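Local coordinates for protein chromatin structure-remodeling complex subunit RSC2 (Saccharomyces cerevisiae, PDB 4BB7) that serves as a subunit of the ATP-dependent RSC chromatin-remodelling complex, which positions nucleosomes and transfers histone octamers to naked DNA, and carries here a BAH domain that binds histone H3, at residues 36-41 against 194-199; 65-70 against 84-89; 74-79 against 205-210; 102-107 against 124-129; 173-178 against 201-206. One frame throughout, in Å; residues are numbered along the deposited sequence.

Contact 1 of 5, residues 36-41 against 194-199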
# COMPACT_ATOMS: atom_id res chain seq x y z
N ARG A 36 12.21 -0.02 -11.97
CA ARG A 36 11.92 0.91 -13.05
C ARG A 36 11.46 2.25 -12.49
O ARG A 36 10.53 2.32 -11.70
CB ARG A 36 10.86 0.33 -13.98
CG ARG A 36 10.63 1.16 -15.24
CD ARG A 36 11.86 1.15 -16.15
NE ARG A 36 12.00 -0.13 -16.84
CZ ARG A 36 13.01 -0.44 -17.65
NH1 ARG A 36 13.98 0.44 -17.88
NH2 ARG A 36 13.04 -1.63 -18.23
N ASN A 37 12.14 3.32 -12.89
CA ASN A 37 11.80 4.65 -12.44
C ASN A 37 11.02 5.41 -13.51
O ASN A 37 11.55 5.67 -14.59
CB ASN A 37 13.06 5.42 -12.04
CG ASN A 37 12.78 6.87 -11.69
OD1 ASN A 37 11.65 7.24 -11.37
ND2 ASN A 37 13.81 7.70 -11.73
N GLN A 38 9.77 5.74 -13.21
CA GLN A 38 8.88 6.37 -14.19
C GLN A 38 9.25 7.81 -14.49
O GLN A 38 8.64 8.44 -15.36
CB GLN A 38 7.43 6.31 -13.71
CG GLN A 38 6.94 4.92 -13.37
CD GLN A 38 5.62 4.95 -12.64
OE1 GLN A 38 4.92 5.97 -12.64
NE2 GLN A 38 5.27 3.85 -11.99
N ASN A 39 10.24 8.35 -13.78
CA ASN A 39 10.77 9.66 -14.10
C ASN A 39 11.97 9.58 -15.05
O ASN A 39 12.27 10.53 -15.77
CB ASN A 39 11.14 10.45 -12.84
CG ASN A 39 9.93 11.08 -12.16
OD1 ASN A 39 8.90 11.31 -12.80
ND2 ASN A 39 10.05 11.36 -10.88
N ASP A 40 12.63 8.42 -15.07
CA ASP A 40 13.80 8.20 -15.92
C ASP A 40 14.02 6.71 -16.15
O ASP A 40 14.48 6.00 -15.25
CB ASP A 40 15.05 8.83 -15.29
CG ASP A 40 16.25 8.80 -16.22
OD1 ASP A 40 16.23 8.06 -17.22
OD2 ASP A 40 17.22 9.53 -15.93
N PRO A 41 13.71 6.23 -17.36
CA PRO A 41 13.74 4.80 -17.69
C PRO A 41 15.15 4.22 -17.75
O PRO A 41 15.31 3.02 -17.97
CB PRO A 41 13.09 4.73 -19.08
CG PRO A 41 12.38 6.04 -19.24
CD PRO A 41 13.21 7.03 -18.49
N MET A 194 8.51 17.12 -7.99
CA MET A 194 8.02 15.77 -8.11
C MET A 194 7.53 15.53 -9.53
O MET A 194 6.84 16.37 -10.11
CB MET A 194 6.88 15.51 -7.12
CG MET A 194 7.16 16.00 -5.71
SD MET A 194 8.71 15.36 -5.03
CE MET A 194 8.36 13.61 -4.95
N GLY A 195 7.90 14.39 -10.09
CA GLY A 195 7.35 13.96 -11.36
C GLY A 195 6.23 13.01 -11.04
O GLY A 195 5.21 13.40 -10.47
N SER A 196 6.42 11.74 -11.38
CA SER A 196 5.49 10.71 -10.95
C SER A 196 5.58 10.58 -9.43
O SER A 196 6.67 10.64 -8.86
CB SER A 196 5.83 9.37 -11.60
OG SER A 196 5.14 8.32 -10.95
N PRO A 197 4.42 10.42 -8.77
CA PRO A 197 4.37 10.17 -7.33
C PRO A 197 4.75 8.72 -7.04
O PRO A 197 5.19 8.40 -5.93
CB PRO A 197 2.91 10.42 -6.98
CG PRO A 197 2.17 10.13 -8.23
CD PRO A 197 3.07 10.56 -9.35
N ASP A 198 4.59 7.85 -8.03
CA ASP A 198 5.02 6.46 -7.94
C ASP A 198 6.53 6.37 -8.19
O ASP A 198 7.02 5.33 -8.61
CB ASP A 198 4.30 5.60 -8.97
CG ASP A 198 2.80 5.82 -8.97
OD1 ASP A 198 2.25 6.15 -7.90
OD2 ASP A 198 2.18 5.65 -10.04
N ALA A 199 7.24 7.46 -7.94
CA ALA A 199 8.67 7.52 -8.22
C ALA A 199 9.36 8.60 -7.40
O ALA A 199 8.73 9.55 -6.95
CB ALA A 199 8.90 7.77 -9.70
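The hydroxyl oxygen of Ser-196 is gripped twice: OG donates to the side-chain carbonyl OE1 of Gln-38 at 2.9 Å and accepts a weak, bent bond from the backbone N of Asp-198. A small hydroxyl suits a spot where one atom must both give and receive. Its torsion, OG anti to the backbone N (chi1 167°), turns it toward Gln-38, whose chain runs extended beyond CG. The hydroxyl comes from above the plane of the Gln-38 amide. On the other branch of that amide, NE2 lies 3.6 Å from CB of Asp-198, and the amide and carboxylate planes are turned almost perpendicular.

The second polar link is nearly straight: N of Ser-196 points at OD1 of Asn-39 over 2.9 Å, in the carbonyl plane and on a lone pair (N-H...O 168°). The preceding residue, Gly-195, is best a glycine, since any CB there would clash with OD1 of Asn-39, 2.1 Å away. The other end of the Asn-39 amide, ND2, bonds weakly to O of Pro-200.

Residues 36-41 form the turn between strands 32-35 and 45-54 of the BAH domain, a type I beta turn from Asn-37 to Asp-40. Overlapping it is an Asx turn: OD1 of Asn-37 accepts from N of Asn-39 at 3.0 Å, well above the amide plane. The same OD1 lies 3.3 Å from CB of Ala-199, a methyl small enough to fit against the turn. From the 194-199 loop, the carbonyl of Pro-197 reaches Arg-93 of strand 87-96.

Contact 2 of 5, residues 65-70 against 84-89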
# COMPACT_ATOMS: atom_id res chain seq x y z
N CYS A 65 12.59 -0.40 0.26
CA CYS A 65 13.00 0.87 0.84
C CYS A 65 13.85 1.64 -0.17
O CYS A 65 14.93 1.19 -0.55
CB CYS A 65 13.79 0.66 2.13
SG CYS A 65 14.26 2.19 2.98
N TRP A 66 13.35 2.80 -0.60
CA TRP A 66 14.02 3.59 -1.62
C TRP A 66 15.32 4.21 -1.12
O TRP A 66 15.45 4.57 0.05
CB TRP A 66 13.10 4.69 -2.15
CG TRP A 66 12.02 4.18 -3.06
CD1 TRP A 66 11.86 2.91 -3.51
CD2 TRP A 66 10.95 4.95 -3.62
NE1 TRP A 66 10.75 2.83 -4.33
CE2 TRP A 66 10.18 4.07 -4.41
CE3 TRP A 66 10.56 6.29 -3.54
CZ2 TRP A 66 9.05 4.49 -5.11
CZ3 TRP A 66 9.44 6.71 -4.24
CH2 TRP A 66 8.70 5.81 -5.01
N TYR A 67 16.28 4.34 -2.03
CA TYR A 67 17.52 5.06 -1.77
C TYR A 67 17.73 6.06 -2.90
O TYR A 67 17.81 5.68 -4.07
CB TYR A 67 18.70 4.09 -1.69
CG TYR A 67 18.74 3.26 -0.44
CD1 TYR A 67 17.72 2.36 -0.14
CD2 TYR A 67 19.81 3.36 0.45
CE1 TYR A 67 17.76 1.59 1.01
CE2 TYR A 67 19.85 2.59 1.60
CZ TYR A 67 18.82 1.71 1.87
OH TYR A 67 18.87 0.94 3.01
N TYR A 68 17.81 7.34 -2.55
CA TYR A 68 17.93 8.39 -3.56
C TYR A 68 19.35 8.53 -4.09
O TYR A 68 20.32 8.16 -3.43
CB TYR A 68 17.48 9.74 -2.98
CG TYR A 68 15.99 9.86 -2.77
CD1 TYR A 68 15.11 8.90 -3.25
CD2 TYR A 68 15.45 10.96 -2.11
CE1 TYR A 68 13.74 9.02 -3.07
CE2 TYR A 68 14.09 11.09 -1.92
CZ TYR A 68 13.24 10.11 -2.40
OH TYR A 68 11.88 10.23 -2.21
N ARG A 69 19.46 9.05 -5.31
CA ARG A 69 20.75 9.46 -5.84
C ARG A 69 20.87 10.95 -5.56
O ARG A 69 19.87 11.61 -5.30
CB ARG A 69 20.83 9.20 -7.34
CG ARG A 69 20.46 7.79 -7.77
CD ARG A 69 20.51 7.67 -9.28
NE ARG A 69 20.01 6.40 -9.78
CZ ARG A 69 20.78 5.41 -10.21
NH1 ARG A 69 22.09 5.53 -10.21
NH2 ARG A 69 20.22 4.28 -10.65
N PRO A 70 22.10 11.49 -5.60
CA PRO A 70 22.34 12.90 -5.27
C PRO A 70 21.41 13.86 -6.01
O PRO A 70 20.80 14.73 -5.38
CB PRO A 70 23.79 13.12 -5.73
CG PRO A 70 24.42 11.77 -5.62
CD PRO A 70 23.34 10.79 -5.98
N ASN A 84 28.85 6.90 -7.39
CA ASN A 84 27.84 5.89 -7.12
C ASN A 84 27.27 5.94 -5.70
O ASN A 84 26.84 4.92 -5.17
CB ASN A 84 28.39 4.49 -7.40
CG ASN A 84 28.71 4.28 -8.86
OD1 ASN A 84 27.94 4.68 -9.74
ND2 ASN A 84 29.85 3.66 -9.13
N GLU A 85 27.26 7.12 -5.10
CA GLU A 85 26.71 7.27 -3.76
C GLU A 85 25.19 7.30 -3.78
O GLU A 85 24.59 7.88 -4.69
CB GLU A 85 27.23 8.54 -3.07
CG GLU A 85 26.60 8.77 -1.70
CD GLU A 85 27.19 9.96 -0.95
OE1 GLU A 85 28.21 10.51 -1.39
OE2 GLU A 85 26.61 10.33 0.10
N VAL A 86 24.58 6.68 -2.78
CA VAL A 86 23.14 6.76 -2.57
C VAL A 86 22.83 7.07 -1.10
O VAL A 86 23.65 6.80 -0.22
CB VAL A 86 22.40 5.46 -2.98
CG1 VAL A 86 22.71 5.11 -4.43
CG2 VAL A 86 22.77 4.31 -2.05
N MET A 87 21.65 7.62 -0.85
CA MET A 87 21.20 7.91 0.51
C MET A 87 19.93 7.14 0.82
O MET A 87 19.08 6.95 -0.05
CB MET A 87 20.96 9.41 0.69
CG MET A 87 22.21 10.25 0.89
SD MET A 87 23.21 10.43 -0.60
CE MET A 87 22.02 11.17 -1.72
N LYS A 88 19.79 6.70 2.07
CA LYS A 88 18.61 5.98 2.52
C LYS A 88 17.47 6.93 2.87
O LYS A 88 17.69 7.97 3.50
CB LYS A 88 18.93 5.11 3.74
CG LYS A 88 17.74 4.36 4.30
CD LYS A 88 18.04 3.79 5.68
CE LYS A 88 16.95 2.84 6.12
NZ LYS A 88 15.62 3.49 6.15
N THR A 89 16.26 6.57 2.48
CA THR A 89 15.09 7.40 2.73
C THR A 89 14.05 6.70 3.61
O THR A 89 14.23 5.54 4.00
CB THR A 89 14.42 7.85 1.41
OG1 THR A 89 13.86 6.72 0.74
CG2 THR A 89 15.45 8.52 0.51
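Two tyrosines on neighbouring positions of strand 60-68 point to opposite faces of the sheet, and each receives aliphatic groups from strand 87-96. Tyr-67 crosses Lys-88 obliquely: CA of Lys-88 stands over the ring face, 3.9 Å from the centroid, and CB closes on CE2 at 3.4 Å. The long methylene chain of lysine suits this place, passing the phenol while NZ travels on to the hydroxyl of Tyr-92. Val-86 brings CG2 to within 4.0 Å of CD2 of Tyr-67.

Tyr-68 and Thr-89 instead cross at about a right angle. The methyl CG2 of Thr-89 points almost straight down on the ring, 3.5 Å from its centroid and only 11° off the normal. Threonine serves both purposes here: with OG1 between the backbone N and the carbonyl carbon (chi1 67°), its hydroxyl donates to O of Trp-66 at 2.8 Å, while its own N-H reaches that oxygen in the carbonyl plane. One carbonyl thus takes two donors.

The pairing is antiparallel: Tyr-68 and Met-87 form a hydrogen-bonded pair, in which N of Met-87 to O of Tyr-68 (3.0 Å) is good and the return bond weak. Beyond it, the bent Met-87 chain brings CE near N of Pro-70. Strand 60-68 is flanked on its other side by strand 45-54; strands 125-128 and 130-133 pack against Val-86 and Met-87, and the phenol of Tyr-68 ends on Glu-134.

Contact 3 of 5, residues 74-79 against 205-210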
# COMPACT_ATOMS: atom_id res chain seq x y z
N VAL A 74 17.66 17.39 -1.97
CA VAL A 74 17.89 18.81 -1.72
C VAL A 74 19.11 18.94 -0.82
O VAL A 74 19.14 18.38 0.28
CB VAL A 74 16.67 19.46 -1.05
CG1 VAL A 74 16.96 20.91 -0.71
CG2 VAL A 74 15.45 19.35 -1.96
N HIS A 75 20.11 19.69 -1.27
CA HIS A 75 21.35 19.84 -0.53
C HIS A 75 22.12 21.11 -0.89
O HIS A 75 21.93 21.68 -1.96
CB HIS A 75 22.25 18.62 -0.77
CG HIS A 75 22.54 18.38 -2.22
ND1 HIS A 75 21.75 17.58 -3.01
CD2 HIS A 75 23.53 18.84 -3.02
CE1 HIS A 75 22.24 17.55 -4.24
NE2 HIS A 75 23.32 18.31 -4.27
N ARG A 76 22.99 21.53 0.02
CA ARG A 76 23.88 22.66 -0.21
C ARG A 76 24.63 22.49 -1.52
O ARG A 76 25.12 21.40 -1.83
CB ARG A 76 24.86 22.81 0.95
CG ARG A 76 24.20 23.18 2.28
CD ARG A 76 25.14 22.98 3.46
NE ARG A 76 26.45 23.60 3.26
CZ ARG A 76 27.27 23.96 4.24
NH1 ARG A 76 26.92 23.76 5.51
NH2 ARG A 76 28.44 24.51 3.96
N VAL A 77 24.71 23.56 -2.29
CA VAL A 77 25.32 23.52 -3.61
C VAL A 77 26.77 23.03 -3.55
O VAL A 77 27.31 22.55 -4.55
CB VAL A 77 25.27 24.90 -4.28
CG1 VAL A 77 26.19 25.87 -3.55
CG2 VAL A 77 25.65 24.80 -5.74
N ASP A 78 27.39 23.15 -2.39
CA ASP A 78 28.79 22.78 -2.26
C ASP A 78 28.97 21.39 -1.65
O ASP A 78 30.07 21.03 -1.21
CB ASP A 78 29.57 23.82 -1.45
CG ASP A 78 29.08 23.94 -0.02
OD1 ASP A 78 27.86 23.87 0.20
OD2 ASP A 78 29.93 24.10 0.88
N ARG A 79 27.89 20.60 -1.62
CA ARG A 79 27.98 19.24 -1.11
C ARG A 79 28.73 18.31 -2.06
O ARG A 79 28.58 18.40 -3.28
CB ARG A 79 26.59 18.67 -0.78
CG ARG A 79 26.65 17.32 -0.09
CD ARG A 79 25.38 17.00 0.70
NE ARG A 79 25.48 15.71 1.39
CZ ARG A 79 25.65 15.57 2.70
NH1 ARG A 79 25.72 16.64 3.48
NH2 ARG A 79 25.73 14.36 3.23
N ALA A 205 17.02 20.08 -5.47
CA ALA A 205 17.43 21.48 -5.57
C ALA A 205 18.71 21.73 -4.78
O ALA A 205 19.09 20.93 -3.92
CB ALA A 205 16.32 22.39 -5.08
N VAL A 206 19.35 22.85 -5.07
CA VAL A 206 20.55 23.25 -4.35
C VAL A 206 20.42 24.68 -3.83
O VAL A 206 19.77 25.52 -4.45
CB VAL A 206 21.81 23.13 -5.23
CG1 VAL A 206 22.07 21.68 -5.58
CG2 VAL A 206 21.66 23.98 -6.48
N TYR A 207 21.04 24.94 -2.69
CA TYR A 207 21.01 26.27 -2.10
C TYR A 207 22.36 26.64 -1.47
O TYR A 207 23.26 25.81 -1.38
CB TYR A 207 19.90 26.37 -1.06
CG TYR A 207 20.05 25.42 0.11
CD1 TYR A 207 19.80 24.06 -0.04
CD2 TYR A 207 20.43 25.88 1.36
CE1 TYR A 207 19.93 23.19 1.02
CE2 TYR A 207 20.57 25.02 2.43
CZ TYR A 207 20.32 23.67 2.25
OH TYR A 207 20.45 22.80 3.31
N MET A 208 22.50 27.89 -1.05
CA MET A 208 23.77 28.39 -0.52
C MET A 208 23.78 28.44 1.01
O MET A 208 22.74 28.60 1.64
CB MET A 208 24.07 29.78 -1.10
CG MET A 208 25.56 30.05 -1.34
SD MET A 208 25.90 31.60 -2.21
CE MET A 208 25.22 31.25 -3.83
N ARG A 209 24.96 28.29 1.59
CA ARG A 209 25.12 28.35 3.04
C ARG A 209 26.53 28.80 3.40
O ARG A 209 27.48 28.52 2.68
CB ARG A 209 24.82 26.99 3.67
CG ARG A 209 23.34 26.69 3.86
CD ARG A 209 22.69 27.66 4.85
NE ARG A 209 21.25 27.45 4.97
CZ ARG A 209 20.34 28.02 4.19
NH1 ARG A 209 20.71 28.84 3.22
NH2 ARG A 209 19.05 27.77 4.38
N PRO A 210 26.67 29.51 4.53
CA PRO A 210 28.03 29.86 4.96
C PRO A 210 28.86 28.61 5.22
O PRO A 210 28.36 27.63 5.77
CB PRO A 210 27.79 30.65 6.26
CG PRO A 210 26.37 30.36 6.66
CD PRO A 210 25.63 30.09 5.39
O HOH W 1 20.04 20.15 2.89
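Over one face of the Tyr-207 ring lies CA of Arg-76, offset toward the rim; NE of Arg-209 and a water lie at the ring edge. That water accepts from OH of Tyr-207 at 2.7 Å and donates to O of Val-74. Arg-209 lays its guanidinium face against CE2 of Tyr-207, 3.4 Å above the guanidinium plane, and its NH2 bonds to the carbonyl of Asp-187. The Arg-76 guanidinium has CB of Arg-209 over one face, 3.8 Å above its plane, and OD1 of Asp-78 at its edge. The bonds of this ion pair are long and weak, 3.4 Å from NE to OD1. O of Ala-205 lies over one face of the His-75 ring, CG1 of Val-206 makes an off-centre CH-pi contact, and NE2 goes to Ser-173.

Arginine suits position 76: CG packs 3.9 Å from OH of Tyr-207 while the tip carries charge. An alanine here, without the guanidinium, its salt bridge to Asp-78 and its cation-pi contact with Tyr-220, would probably leave the phenol end of Tyr-207 and CB of Arg-209 less well packed.

N of His-75 bonds to O of Ala-205 at 3.1 Å and N of Val-77 to O of Tyr-207 at 2.8 Å, with a weak Tyr-207 N to His-75 O bond between, a pattern typical of parallel pairing in a short, loose two-stranded sheet of 75-76 and 206-207.

Contact 4 of 5, residues 102-107 against 124-129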
# COMPACT_ATOMS: atom_id res chain seq x y z
N GLY A 102 16.71 -5.36 -12.55
CA GLY A 102 18.03 -5.93 -12.33
C GLY A 102 18.46 -5.95 -10.88
O GLY A 102 17.83 -5.34 -10.02
N LYS A 103 19.54 -6.67 -10.61
CA LYS A 103 20.14 -6.71 -9.27
C LYS A 103 21.16 -5.60 -9.12
O LYS A 103 21.66 -5.07 -10.12
CB LYS A 103 20.84 -8.05 -9.04
CG LYS A 103 19.92 -9.22 -8.74
CD LYS A 103 19.37 -9.12 -7.33
CE LYS A 103 18.64 -10.40 -6.94
NZ LYS A 103 19.56 -11.57 -6.90
N CYS A 104 21.45 -5.24 -7.88
CA CYS A 104 22.56 -4.35 -7.58
C CYS A 104 23.06 -4.65 -6.18
O CYS A 104 22.65 -5.63 -5.56
CB CYS A 104 22.14 -2.87 -7.70
SG CYS A 104 21.28 -2.19 -6.25
N TYR A 105 23.95 -3.80 -5.68
CA TYR A 105 24.44 -3.94 -4.32
C TYR A 105 24.79 -2.59 -3.70
O TYR A 105 25.52 -1.80 -4.29
CB TYR A 105 25.66 -4.87 -4.27
CG TYR A 105 25.98 -5.35 -2.88
CD1 TYR A 105 25.31 -6.43 -2.32
CD2 TYR A 105 26.96 -4.73 -2.11
CE1 TYR A 105 25.60 -6.88 -1.05
CE2 TYR A 105 27.26 -5.17 -0.84
CZ TYR A 105 26.57 -6.25 -0.31
OH TYR A 105 26.86 -6.69 0.95
N VAL A 106 24.24 -2.33 -2.52
CA VAL A 106 24.58 -1.13 -1.76
C VAL A 106 25.44 -1.49 -0.56
O VAL A 106 25.03 -2.32 0.27
CB VAL A 106 23.31 -0.38 -1.28
CG1 VAL A 106 23.69 0.80 -0.40
CG2 VAL A 106 22.48 0.07 -2.47
N ILE A 107 26.62 -0.89 -0.47
CA ILE A 107 27.53 -1.16 0.64
C ILE A 107 27.61 0.03 1.61
O ILE A 107 27.43 1.18 1.22
CB ILE A 107 28.95 -1.52 0.14
CG1 ILE A 107 29.79 -2.12 1.28
CG2 ILE A 107 29.64 -0.31 -0.45
CD1 ILE A 107 31.17 -2.57 0.84
N PRO A 124 25.45 -3.29 -10.42
CA PRO A 124 26.16 -2.03 -10.11
C PRO A 124 26.50 -1.88 -8.63
O PRO A 124 25.74 -2.31 -7.77
CB PRO A 124 25.15 -0.95 -10.53
CG PRO A 124 24.30 -1.61 -11.55
CD PRO A 124 24.19 -3.05 -11.13
N LEU A 125 27.64 -1.25 -8.35
CA LEU A 125 28.08 -1.06 -6.97
C LEU A 125 27.84 0.37 -6.48
O LEU A 125 28.46 1.32 -6.96
CB LEU A 125 29.56 -1.43 -6.83
CG LEU A 125 30.21 -1.15 -5.47
CD1 LEU A 125 29.36 -1.70 -4.32
CD2 LEU A 125 31.62 -1.72 -5.40
N PHE A 126 26.91 0.52 -5.54
CA PHE A 126 26.65 1.81 -4.92
C PHE A 126 27.15 1.78 -3.48
O PHE A 126 27.29 0.71 -2.89
CB PHE A 126 25.15 2.13 -4.91
CG PHE A 126 24.49 2.03 -6.26
CD1 PHE A 126 24.60 3.06 -7.18
CD2 PHE A 126 23.72 0.92 -6.58
CE1 PHE A 126 23.98 2.97 -8.42
CE2 PHE A 126 23.10 0.83 -7.82
CZ PHE A 126 23.23 1.85 -8.74
N VAL A 127 27.41 2.95 -2.91
CA VAL A 127 27.79 3.04 -1.51
C VAL A 127 26.91 4.03 -0.78
O VAL A 127 26.51 5.05 -1.34
CB VAL A 127 29.28 3.44 -1.32
CG1 VAL A 127 29.50 4.88 -1.76
CG2 VAL A 127 29.71 3.25 0.13
N CYS A 128 26.59 3.73 0.48
CA CYS A 128 25.77 4.60 1.29
C CYS A 128 26.46 4.94 2.61
O CYS A 128 26.88 4.05 3.36
CB CYS A 128 24.40 3.97 1.55
SG CYS A 128 23.34 4.90 2.70
N GLU A 129 26.59 6.23 2.88
CA GLU A 129 27.09 6.69 4.16
C GLU A 129 25.98 7.40 4.94
O GLU A 129 25.83 7.20 6.14
CB GLU A 129 28.27 7.64 3.96
CG GLU A 129 28.92 8.08 5.26
CD GLU A 129 30.02 9.09 5.05
OE1 GLU A 129 30.12 9.62 3.92
OE2 GLU A 129 30.79 9.35 6.00
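Phe-126 holds CG anti to the carbonyl carbon (chi1 -53°), and Cys-104 has SG between its backbone N and carbonyl carbon (chi1 82°); together these torsions bring the thiol to the edge of the ring. They sit on a parallel strand pair, 100-108 with 125-128, at one end of the six-stranded sheet of the BAH domain, the chain between them passing through helix 109-114. SG of Cys-104 is 5.0 Å from the Phe-126 centroid, a sulfur-aromatic contact at the ring edge, and CB of Cys-104 is 3.8 Å from CE2. A flat, apolar ring suits this buried face, where Val-46 and Leu-34 also meet it. An alanine in place of Phe-126 would probably disturb this packing, stripping Cys-104 and Val-46 of a shared neighbour.

On the opposite face the branched residues mesh: CG2 of Ile-107 meets CG2 of Val-127 at 3.6 Å and comes within 4.1 Å of CD1 of Leu-125, and Tyr-112 of the helix packs over all three. Beta-branched Ile-107 and Val-127 favour the extended backbone, and their CG2 methyls touch across the pair.

Four backbone bonds run between the strands in the staggered parallel pattern, three nearly along the carbonyl axis. That from N of Ile-107 to O of Phe-126 comes from above the carbonyl plane, and N of Cys-128 to O of Ile-107 is the shortest at 2.8 Å.

Contact 5 of 5, residues 173-178 against 201-206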
# COMPACT_ATOMS: atom_id res chain seq x y z
N SER A 173 28.36 18.32 -6.86
CA SER A 173 26.96 18.01 -7.13
C SER A 173 26.64 18.01 -8.61
O SER A 173 27.08 18.90 -9.35
CB SER A 173 26.05 19.01 -6.42
OG SER A 173 24.70 18.79 -6.76
N PRO A 174 25.87 17.01 -9.06
CA PRO A 174 25.43 16.90 -10.45
C PRO A 174 24.36 17.94 -10.80
O PRO A 174 24.10 18.16 -11.98
CB PRO A 174 24.85 15.49 -10.52
CG PRO A 174 24.37 15.22 -9.14
CD PRO A 174 25.35 15.91 -8.23
N ILE A 175 23.76 18.56 -9.79
CA ILE A 175 22.73 19.58 -10.03
C ILE A 175 23.16 20.96 -9.55
O ILE A 175 22.33 21.84 -9.34
CB ILE A 175 21.37 19.21 -9.40
CG1 ILE A 175 21.50 19.00 -7.89
CG2 ILE A 175 20.77 17.97 -10.07
CD1 ILE A 175 20.20 18.65 -7.20
N ARG A 176 24.46 21.15 -9.36
CA ARG A 176 24.98 22.45 -8.97
C ARG A 176 24.51 23.51 -9.96
O ARG A 176 24.33 24.67 -9.60
CB ARG A 176 26.51 22.42 -8.91
CG ARG A 176 27.15 21.86 -10.16
CD ARG A 176 28.67 21.90 -10.09
NE ARG A 176 29.27 21.10 -11.16
CZ ARG A 176 30.57 21.05 -11.41
NH1 ARG A 176 31.42 21.77 -10.69
NH2 ARG A 176 31.02 20.29 -12.40
N HIS A 177 24.31 23.10 -11.21
CA HIS A 177 23.92 24.03 -12.27
C HIS A 177 22.51 24.58 -12.09
O HIS A 177 22.07 25.42 -12.87
CB HIS A 177 24.05 23.36 -13.65
CG HIS A 177 22.99 22.34 -13.93
ND1 HIS A 177 22.81 21.22 -13.16
CD2 HIS A 177 22.07 22.27 -14.92
CE1 HIS A 177 21.82 20.50 -13.65
NE2 HIS A 177 21.35 21.12 -14.72
N LEU A 178 21.82 24.11 -11.06
CA LEU A 178 20.45 24.55 -10.81
C LEU A 178 20.38 25.62 -9.73
O LEU A 178 19.29 25.95 -9.25
CB LEU A 178 19.56 23.37 -10.43
CG LEU A 178 19.49 22.23 -11.44
CD1 LEU A 178 18.71 21.07 -10.86
CD2 LEU A 178 18.88 22.72 -12.75
N PRO A 201 11.81 11.91 -6.67
CA PRO A 201 11.68 13.22 -7.32
C PRO A 201 12.33 13.23 -8.70
O PRO A 201 13.33 12.54 -8.91
CB PRO A 201 12.45 14.15 -6.37
CG PRO A 201 12.43 13.46 -5.05
CD PRO A 201 12.51 11.99 -5.38
N LEU A 202 11.77 14.02 -9.61
CA LEU A 202 12.36 14.17 -10.94
C LEU A 202 13.73 14.85 -10.84
O LEU A 202 14.63 14.56 -11.62
CB LEU A 202 11.43 14.98 -11.85
CG LEU A 202 11.89 15.15 -13.30
CD1 LEU A 202 12.05 13.80 -13.99
CD2 LEU A 202 10.92 16.03 -14.08
N VAL A 203 13.87 15.75 -9.87
CA VAL A 203 15.14 16.41 -9.62
C VAL A 203 15.08 17.21 -8.32
O VAL A 203 14.05 17.79 -7.98
CB VAL A 203 15.55 17.34 -10.78
CG1 VAL A 203 14.54 18.46 -10.95
CG2 VAL A 203 16.95 17.91 -10.54
N GLY A 204 16.19 17.22 -7.58
CA GLY A 204 16.27 17.95 -6.33
C GLY A 204 16.70 19.38 -6.56
O GLY A 204 16.74 19.85 -7.69
N ALA A 205 17.02 20.08 -5.47
CA ALA A 205 17.43 21.48 -5.57
C ALA A 205 18.71 21.73 -4.78
O ALA A 205 19.09 20.93 -3.92
CB ALA A 205 16.32 22.39 -5.08
N VAL A 206 19.35 22.85 -5.07
CA VAL A 206 20.55 23.25 -4.35
C VAL A 206 20.42 24.68 -3.83
O VAL A 206 19.77 25.52 -4.45
CB VAL A 206 21.81 23.13 -5.23
CG1 VAL A 206 22.07 21.68 -5.58
CG2 VAL A 206 21.66 23.98 -6.48
O HOH W 2 17.62 24.75 -6.99
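Val-206, Ile-175 and Leu-178 lose the most surface here, and their side chains make only apolar packing, with no direct hydrogen bond between the segments. Val-206 packs across Ile-175 and the end of the 3-10 segment: its CG1 lies 3.6 Å from CG1 of Ile-175, the two side chains crossing obliquely, while its CG2 sits 3.6 Å from the carbonyl O of Ile-175 and rests against the backbone carbonyl carbon of Leu-178. A beta-branched valine lets one methyl meet the side chain of Ile-175 while the other rests on backbone.

Ile-175 has CG1 in the crowded position between its backbone N and carbonyl carbon (chi1 58°), which splits its branches: CG1 and CD1 run to Val-206 and to the backbone of Gly-204, CD1 being 3.6 Å from C of that glycine, whereas CG2 reaches CG2 of Val-203 at 3.8 Å. Leu-178 meets the same Val-203 tip to tip, CD1 to CG2 at 3.6 Å; the length of leucine lets it reach from the end of the 3-10 segment.

Ser-173 to Arg-176 form a type I turn, overlapped by an ST turn in which OG of Ser-173 accepts from N of Ile-175 at 3.2 Å. N of Leu-178 bonds back to O of Ile-175. A water links the segments, donating to O of Leu-178 and accepting from N of Val-206.

The turn follows strand 166-172 directly, and residues 201-206 lead into strand 206-207, which lies beside strand 75-76; there His-75 touches Ile-175 and bonds to OG of Ser-173.

Contacts 2 and 4 lie within the BAH sheet, 9 Å apart between centres, one at each end of its strand order; they come in series along the chain, and Val-86 and Asn-84 bond to Val-127 between them. Contacts 1 and 3 bring later chain against loops of the domain, and contact 5 joins two later segments to each other. Contact 1 encloses contacts 2 and 4 in its loop, its Ala-199 packing on Trp-66 of contact 2. Contacts 3 and 5, 9 Å apart, share Ala-205 and Val-206 and meet where His-75 bonds to Ser-173. The run from 194 to 210 thus passes contacts 1, 5 and 3 in turn, binding the later chain to the BAH fold.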